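Local structure of TAF6 (Antonospora locustae, 4ATG) at residues Gln10-Phe13 with Asp14-Ser18. The protein is probably a subunit of the general transcription factor TFIID, where its HEAT-repeat C-terminal domain probably takes part in forming the Taf6-Taf9 complex. Numbering follows the deposited sequence.
Sequences QLYF and DKILS
Residues 10-18 form the middle of the amphipathic helix 7-20, the first helix of the HEAT-repeat domain; here Leu17 CD1 lies over the Phe13 ring, Ile16 CG1 lies over the Tyr12 ring, and a water joins Gln10 to Asp14. Four successive i to i+4 backbone hydrogen bonds hold the coil, from Asp14 N to Gln10 O (2.8 Å) through to Leu17 N to Phe13 O (3.2 Å). On the buried side, Leu17 CD1 is 3.8 Å from the centroid of the Phe13 ring and 3.4 Å from Phe13 CZ, a CH-pi contact. Phe13 has CG anti to the backbone N (chi1 174°), while Leu17 has CG beside its own N, and this pairing brings methyl and ring together. The ring also meets Phe45 with planes at about 45°, and Leu17 rests on Phe45 and His48 of helix 42-55. With an alanine in place of the Phe13 ring, Leu17 CD1 would probably lose the aromatic face it rests on, and a gap would be likely to open against Phe45. One residue back, Ile16 CG1 sits 4.1 Å from the centroid of the Tyr12 ring, and both side chains touch Cys31 of helix 25-34. The polar side is closed differently: the extended Gln10 chain runs alongside Asp14, and a water accepts from Gln10 NE2 (2.8 Å) and donates to Asp14 OD1 (2.6 Å), joining amide and carboxylate whose planes stand 63° apart. With Phe13, Ile16 and Leu17 set against helix 42-55, this helix segment is typical of an alpha-helical HEAT-repeat solenoid.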
# COMPACT_ATOMS: atom_id res chain seq x y z
N GLN A 10 -25.34 -3.81 6.41
CA GLN A 10 -24.49 -3.96 7.60
C GLN A 10 -24.15 -5.44 7.84
O GLN A 10 -23.00 -5.78 8.18
CB GLN A 10 -25.13 -3.36 8.86
CG GLN A 10 -24.04 -3.02 9.89
CD GLN A 10 -24.53 -2.57 11.25
OE1 GLN A 10 -25.72 -2.35 11.48
NE2 GLN A 10 -23.58 -2.41 12.16
N LEU A 11 -25.11 -6.34 7.61
CA LEU A 11 -24.85 -7.76 7.81
C LEU A 11 -23.81 -8.31 6.82
O LEU A 11 -22.93 -9.06 7.22
CB LEU A 11 -26.14 -8.57 7.81
CG LEU A 11 -27.05 -8.34 9.04
CD1 LEU A 11 -28.41 -8.94 8.82
CD2 LEU A 11 -26.45 -8.95 10.33
N TYR A 12 -23.86 -7.87 5.55
CA TYR A 12 -22.88 -8.28 4.53
C TYR A 12 -21.50 -7.73 4.88
O TYR A 12 -20.50 -8.46 4.86
CB TYR A 12 -23.30 -7.80 3.13
CG TYR A 12 -22.45 -8.37 2.02
CD1 TYR A 12 -22.64 -9.68 1.56
CD2 TYR A 12 -21.42 -7.62 1.45
CE1 TYR A 12 -21.88 -10.19 0.50
CE2 TYR A 12 -20.63 -8.14 0.42
CZ TYR A 12 -20.88 -9.42 -0.06
OH TYR A 12 -20.11 -9.93 -1.07
N PHE A 13 -21.46 -6.44 5.24
CA PHE A 13 -20.25 -5.72 5.64
C PHE A 13 -19.61 -6.49 6.81
O PHE A 13 -18.43 -6.83 6.74
CB PHE A 13 -20.62 -4.30 6.06
CG PHE A 13 -19.45 -3.52 6.63
CD1 PHE A 13 -18.47 -3.00 5.80
CD2 PHE A 13 -19.37 -3.28 8.00
CE1 PHE A 13 -17.39 -2.30 6.33
CE2 PHE A 13 -18.30 -2.55 8.52
CZ PHE A 13 -17.33 -2.06 7.69
N ASP A 14 -20.39 -6.75 7.88
CA ASP A 14 -19.88 -7.49 9.04
C ASP A 14 -19.40 -8.88 8.65
O ASP A 14 -18.37 -9.33 9.16
CB ASP A 14 -20.91 -7.57 10.17
CG ASP A 14 -21.24 -6.23 10.83
OD1 ASP A 14 -20.41 -5.26 10.69
OD2 ASP A 14 -22.28 -6.14 11.49
N LYS A 15 -20.12 -9.55 7.72
CA LYS A 15 -19.75 -10.92 7.28
C LYS A 15 -18.37 -10.93 6.60
O LYS A 15 -17.52 -11.73 6.95
CB LYS A 15 -20.80 -11.51 6.32
CG LYS A 15 -20.48 -12.95 5.91
CD LYS A 15 -20.59 -13.85 7.14
CE LYS A 15 -20.10 -15.23 6.92
NZ LYS A 15 -20.19 -16.02 8.19
N ILE A 16 -18.14 -10.01 5.65
CA ILE A 16 -16.86 -9.92 4.94
C ILE A 16 -15.72 -9.69 5.93
O ILE A 16 -14.68 -10.33 5.84
CB ILE A 16 -16.90 -8.81 3.85
CG1 ILE A 16 -17.90 -9.19 2.70
CG2 ILE A 16 -15.48 -8.50 3.31
CD1 ILE A 16 -17.61 -10.50 1.89
N LEU A 17 -15.91 -8.73 6.83
CA LEU A 17 -14.87 -8.41 7.82
C LEU A 17 -14.53 -9.62 8.69
O LEU A 17 -13.36 -9.89 8.93
CB LEU A 17 -15.26 -7.19 8.65
CG LEU A 17 -15.44 -5.85 7.85
CD1 LEU A 17 -15.58 -4.73 8.79
CD2 LEU A 17 -14.35 -5.61 6.80
N SER A 18 -15.55 -10.39 9.07
CA SER A 18 -15.38 -11.59 9.90
C SER A 18 -14.60 -12.68 9.17
O SER A 18 -14.07 -13.59 9.83
CB SER A 18 -16.74 -12.14 10.32
OG SER A 18 -17.31 -12.90 9.26
O HOH W 1 -20.92 -2.73 11.25